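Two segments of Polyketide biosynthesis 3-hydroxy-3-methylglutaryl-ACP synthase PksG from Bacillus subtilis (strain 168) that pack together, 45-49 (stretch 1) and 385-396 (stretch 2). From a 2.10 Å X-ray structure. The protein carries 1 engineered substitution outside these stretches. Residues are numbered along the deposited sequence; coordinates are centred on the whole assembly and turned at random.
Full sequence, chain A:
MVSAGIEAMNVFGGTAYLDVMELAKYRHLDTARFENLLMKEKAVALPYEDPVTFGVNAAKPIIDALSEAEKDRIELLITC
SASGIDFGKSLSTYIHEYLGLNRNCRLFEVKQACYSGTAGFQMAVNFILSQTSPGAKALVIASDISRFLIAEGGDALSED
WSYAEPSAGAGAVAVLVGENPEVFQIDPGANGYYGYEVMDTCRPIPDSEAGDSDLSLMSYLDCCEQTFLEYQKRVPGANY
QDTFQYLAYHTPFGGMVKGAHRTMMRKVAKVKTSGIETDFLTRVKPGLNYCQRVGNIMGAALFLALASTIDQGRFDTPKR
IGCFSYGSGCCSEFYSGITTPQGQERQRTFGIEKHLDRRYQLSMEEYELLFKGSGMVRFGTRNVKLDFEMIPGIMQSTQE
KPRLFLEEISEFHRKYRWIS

Stretch 1, residues 45-49: ALPYE
Stretch 2 (385-396) KLDFEMIPGIMQ

The two stretches, at least 338 residues apart in sequence wherever they touch, meet in a small apolar contact centred on Tyr 48, with no hydrogen bond between them and 404 Å² of surface buried. Stretch 1 has no regular secondary structure but is folded by a type I turn from Leu 46 to Glu 49, closed by Glu 49 N to Leu 46 O at 2.8 Å. The Glu 49 side chain (chi1 m, chi2 t, chi3 -68°) folds back so that OE1 accepts from Leu 46 N at 2.8 Å, bracing the turn a second time. In stretch 2, a type I turn from Asp 387 to Met 390 (Met 390 N to Asp 387 O, 3.1 Å) leads through Ile 391 (phi/psi -140/91) into helical structure that includes Ile 394 and Met 395.

The backbones come closest in register at Tyr 48 and Leu 386, whose CA atoms lie 6.4 Å apart. Tyr 48 (phi/psi -102/22) points its CA-to-CB bond toward stretch 2, with chi1 at 41° and chi2 at -101°. Phe 388 (chi1 m, chi2 -34°) directs its ring edge at the tyrosine face; the centroids are 5.2 Å apart and the planes 84° apart, while Phe 388 CE1 reaches Tyr 48 CB at 3.5 Å. Met 395 SD lies 5.0 Å from the centroid of the Tyr 48 ring, obliquely, 35° off its normal. The hydroxyl ends among apolar groups, with Tyr 48 OH 4.0 Å from Ile 394 CD1, and finds no polar partner in the model.

Leu 386 (chi1 m, chi2 123°) packs CD2 against Pro 47, 3.2 Å from O and 3.9 Å from CB. Leu 46, with chi1 m and chi2 143°, brings CD2 within 3.6 Å of Ile 394 CD1 and 4.3 Å of Ile 391 CD1; both isoleucines are m,t.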

ATOM      1  N   ALA A  45      17.976   3.102  14.993  1.00 31.22           N
ATOM      2  CA  ALA A  45      16.963   4.110  15.265  1.00 31.53           C
ATOM      3  C   ALA A  45      16.871   4.384  16.782  1.00 35.80           C
ATOM      4  O   ALA A  45      16.796   3.457  17.596  1.00 35.19           O
ATOM      5  CB  ALA A  45      15.600   3.664  14.746  1.00 30.22           C
ATOM      6  N   LEU A  46      16.852   5.668  17.129  1.00 35.06           N
ATOM      7  CA  LEU A  46      16.679   6.114  18.494  1.00 35.80           C
ATOM      8  C   LEU A  46      15.198   6.346  18.821  1.00 36.37           C
ATOM      9  O   LEU A  46      14.355   6.496  17.912  1.00 31.54           O
ATOM     10  CB  LEU A  46      17.458   7.404  18.690  1.00 38.39           C
ATOM     11  CG  LEU A  46      18.930   7.284  18.289  1.00 40.57           C
ATOM     12  CD1 LEU A  46      19.492   8.536  17.615  1.00 40.97           C
ATOM     13  CD2 LEU A  46      19.704   6.936  19.532  1.00 44.28           C
ATOM     14  N   PRO A  47      14.873   6.385  20.124  1.00 36.87           N
ATOM     15  CA  PRO A  47      13.509   6.569  20.601  1.00 36.49           C
ATOM     16  C   PRO A  47      12.775   7.764  19.997  1.00 33.65           C
ATOM     17  O   PRO A  47      11.545   7.742  19.899  1.00 36.29           O
ATOM     18  CB  PRO A  47      13.720   6.782  22.106  1.00 38.46           C
ATOM     19  CG  PRO A  47      14.866   5.892  22.407  1.00 38.41           C
ATOM     20  CD  PRO A  47      15.785   6.076  21.242  1.00 37.36           C
ATOM     21  N   TYR A  48      13.504   8.801  19.602  1.00 30.11           N
ATOM     22  CA  TYR A  48      12.867   9.974  19.031  1.00 29.91           C
ATOM     23  C   TYR A  48      12.992   9.989  17.497  1.00 27.73           C
ATOM     24  O   TYR A  48      12.946  11.025  16.862  1.00 23.53           O
ATOM     25  CB  TYR A  48      13.410  11.259  19.668  1.00 31.72           C
ATOM     26  CG  TYR A  48      14.881  11.268  19.891  1.00 33.76           C
ATOM     27  CD1 TYR A  48      15.433  11.011  21.155  1.00 35.99           C
ATOM     28  CD2 TYR A  48      15.745  11.505  18.833  1.00 37.43           C
ATOM     29  CE1 TYR A  48      16.816  11.028  21.336  1.00 35.79           C
ATOM     30  CE2 TYR A  48      17.105  11.520  19.004  1.00 36.49           C
ATOM     31  CZ  TYR A  48      17.638  11.289  20.245  1.00 34.74           C
ATOM     32  OH  TYR A  48      19.007  11.327  20.346  1.00 34.84           O
ATOM     33  N   GLU A  49      13.206   8.823  16.912  1.00 30.09           N
ATOM     34  CA  GLU A  49      13.109   8.693  15.477  1.00 30.51           C
ATOM     35  C   GLU A  49      12.006   7.694  15.265  1.00 29.14           C
ATOM     36  O   GLU A  49      11.690   6.902  16.157  1.00 27.23           O
ATOM     37  CB  GLU A  49      14.391   8.218  14.897  1.00 30.11           C
ATOM     38  CG  GLU A  49      15.529   9.186  15.102  1.00 32.61           C
ATOM     39  CD  GLU A  49      16.809   8.594  14.612  1.00 34.79           C
ATOM     40  OE1 GLU A  49      17.299   7.614  15.231  1.00 36.57           O
ATOM     41  OE2 GLU A  49      17.275   9.073  13.569  1.00 37.50           O
ATOM     42  N   LYS A 385       5.977  11.939  26.201  1.00 36.63           N
ATOM     43  CA  LYS A 385       6.876  13.028  25.799  1.00 38.84           C
ATOM     44  C   LYS A 385       8.289  12.463  25.741  1.00 38.92           C
ATOM     45  O   LYS A 385       8.691  11.714  26.611  1.00 48.10           O
ATOM     46  CB  LYS A 385       6.751  14.254  26.713  1.00 39.35           C
ATOM     47  N   LEU A 386       9.024  12.795  24.690  1.00 43.06           N
ATOM     48  CA  LEU A 386      10.392  12.307  24.505  1.00 44.25           C
ATOM     49  C   LEU A 386      11.474  13.293  24.973  1.00 44.28           C
ATOM     50  O   LEU A 386      11.240  14.503  25.025  1.00 43.56           O
ATOM     51  CB  LEU A 386      10.610  11.940  23.027  1.00 43.67           C
ATOM     52  CG  LEU A 386       9.934  10.596  22.728  1.00 42.58           C
ATOM     53  CD1 LEU A 386       8.940  10.734  21.602  1.00 44.45           C
ATOM     54  CD2 LEU A 386      10.946   9.496  22.466  1.00 42.90           C
ATOM     55  N   ASP A 387      12.649  12.748  25.299  1.00 45.49           N
ATOM     56  CA  ASP A 387      13.802  13.542  25.749  1.00 47.12           C
ATOM     57  C   ASP A 387      15.002  13.359  24.852  1.00 45.36           C
ATOM     58  O   ASP A 387      15.625  12.303  24.791  1.00 39.97           O
ATOM     59  CB  ASP A 387      14.206  13.208  27.185  1.00 51.17           C
ATOM     60  CG  ASP A 387      15.565  13.804  27.550  1.00 52.38           C
ATOM     61  OD1 ASP A 387      15.722  15.058  27.610  1.00 46.46           O
ATOM     62  OD2 ASP A 387      16.501  12.997  27.707  1.00 57.57           O
ATOM     63  N   PHE A 388      15.344  14.442  24.177  1.00 50.14           N
ATOM     64  CA  PHE A 388      16.435  14.450  23.261  1.00 51.50           C
ATOM     65  C   PHE A 388      17.777  14.382  23.974  1.00 53.97           C
ATOM     66  O   PHE A 388      18.798  14.561  23.348  1.00 59.67           O
ATOM     67  CB  PHE A 388      16.344  15.708  22.399  1.00 57.63           C
ATOM     68  CG  PHE A 388      15.091  15.788  21.560  1.00 60.07           C
ATOM     69  CD1 PHE A 388      14.503  14.641  21.034  1.00 59.41           C
ATOM     70  CD2 PHE A 388      14.516  17.018  21.278  1.00 61.32           C
ATOM     71  CE1 PHE A 388      13.368  14.724  20.261  1.00 59.60           C
ATOM     72  CE2 PHE A 388      13.376  17.106  20.501  1.00 63.94           C
ATOM     73  CZ  PHE A 388      12.806  15.956  19.987  1.00 62.48           C
ATOM     74  N   GLU A 389      17.775  14.120  25.279  1.00 65.36           N
ATOM     75  CA  GLU A 389      19.006  13.998  26.080  1.00 70.30           C
ATOM     76  C   GLU A 389      19.194  12.574  26.639  1.00 68.72           C
ATOM     77  O   GLU A 389      20.141  12.322  27.373  1.00 70.19           O
ATOM     78  CB  GLU A 389      18.998  15.018  27.242  1.00 71.24           C
ATOM     79  CG  GLU A 389      18.738  16.474  26.846  1.00 68.68           C
ATOM     80  CD  GLU A 389      19.940  17.172  26.233  1.00 69.63           C
ATOM     81  OE1 GLU A 389      19.879  18.408  26.068  1.00 72.09           O
ATOM     82  OE2 GLU A 389      20.952  16.509  25.917  1.00 75.18           O
ATOM     83  N   MET A 390      18.294  11.653  26.285  1.00 68.94           N
ATOM     84  CA  MET A 390      18.371  10.257  26.732  1.00 66.56           C
ATOM     85  C   MET A 390      19.720   9.614  26.389  1.00 62.54           C
ATOM     86  O   MET A 390      20.039   8.560  26.918  1.00 64.80           O
ATOM     87  CB  MET A 390      17.236   9.431  26.114  1.00 65.59           C
ATOM     88  N   ILE A 391      20.452  10.220  25.455  1.00 61.79           N
ATOM     89  CA  ILE A 391      21.896  10.019  25.281  1.00 65.76           C
ATOM     90  C   ILE A 391      22.518  11.378  24.956  1.00 61.91           C
ATOM     91  O   ILE A 391      22.635  11.738  23.788  1.00 62.41           O
ATOM     92  CB  ILE A 391      22.241   9.047  24.127  1.00 69.50           C
ATOM     93  CG1 ILE A 391      21.595   7.671  24.349  1.00 70.48           C
ATOM     94  CG2 ILE A 391      23.758   8.907  23.996  1.00 69.79           C
ATOM     95  CD1 ILE A 391      21.820   6.687  23.213  1.00 72.95           C
ATOM     96  N   PRO A 392      22.956  12.130  25.983  1.00 63.07           N
ATOM     97  CA  PRO A 392      23.242  13.570  25.763  1.00 58.84           C
ATOM     98  C   PRO A 392      24.241  13.879  24.638  1.00 57.12           C
ATOM     99  O   PRO A 392      24.160  14.937  24.001  1.00 56.54           O
ATOM    100  CB  PRO A 392      23.781  14.053  27.120  1.00 57.99           C
ATOM    101  CG  PRO A 392      23.526  12.946  28.102  1.00 59.15           C
ATOM    102  CD  PRO A 392      23.358  11.670  27.329  1.00 60.70           C
ATOM    103  N   GLY A 393      25.180  12.978  24.398  1.00 55.70           N
ATOM    104  CA  GLY A 393      26.144  13.195  23.332  1.00 58.61           C
ATOM    105  C   GLY A 393      25.468  13.608  22.045  1.00 61.26           C
ATOM    106  O   GLY A 393      25.613  14.750  21.612  1.00 55.75           O
ATOM    107  N   ILE A 394      24.630  12.698  21.531  1.00 65.57           N
ATOM    108  CA  ILE A 394      24.250  12.592  20.093  1.00 69.38           C
ATOM    109  C   ILE A 394      23.774  13.880  19.439  1.00 71.63           C
ATOM    110  O   ILE A 394      24.212  14.233  18.341  1.00 75.44           O
ATOM    111  CB  ILE A 394      23.130  11.537  19.858  1.00 70.60           C
ATOM    112  CG1 ILE A 394      23.456  10.216  20.569  1.00 73.36           C
ATOM    113  CG2 ILE A 394      22.969  11.270  18.368  1.00 67.06           C
ATOM    114  CD1 ILE A 394      22.356   9.183  20.539  1.00 75.91           C
ATOM    115  N   MET A 395      22.849  14.554  20.102  1.00 74.75           N
ATOM    116  CA  MET A 395      22.284  15.776  19.572  1.00 80.05           C
ATOM    117  C   MET A 395      23.361  16.833  19.424  1.00 77.39           C
ATOM    118  O   MET A 395      23.542  17.380  18.338  1.00 79.32           O
ATOM    119  CB  MET A 395      21.181  16.291  20.497  1.00 84.73           C
ATOM    120  CG  MET A 395      20.017  15.327  20.667  1.00 84.60           C
ATOM    121  SD  MET A 395      18.643  15.634  19.545  1.00 77.70           S
ATOM    122  CE  MET A 395      19.473  15.717  17.953  1.00 74.07           C
ATOM    123  N   GLN A 396      24.069  17.104  20.521  1.00 75.55           N
ATOM    124  CA  GLN A 396      25.206  18.025  20.524  1.00 73.49           C
ATOM    125  C   GLN A 396      26.308  17.549  19.580  1.00 77.98           C
ATOM    126  O   GLN A 396      26.991  18.373  18.974  1.00 75.74           O
ATOM    127  CB  GLN A 396      25.779  18.180  21.938  1.00 71.79           C
TER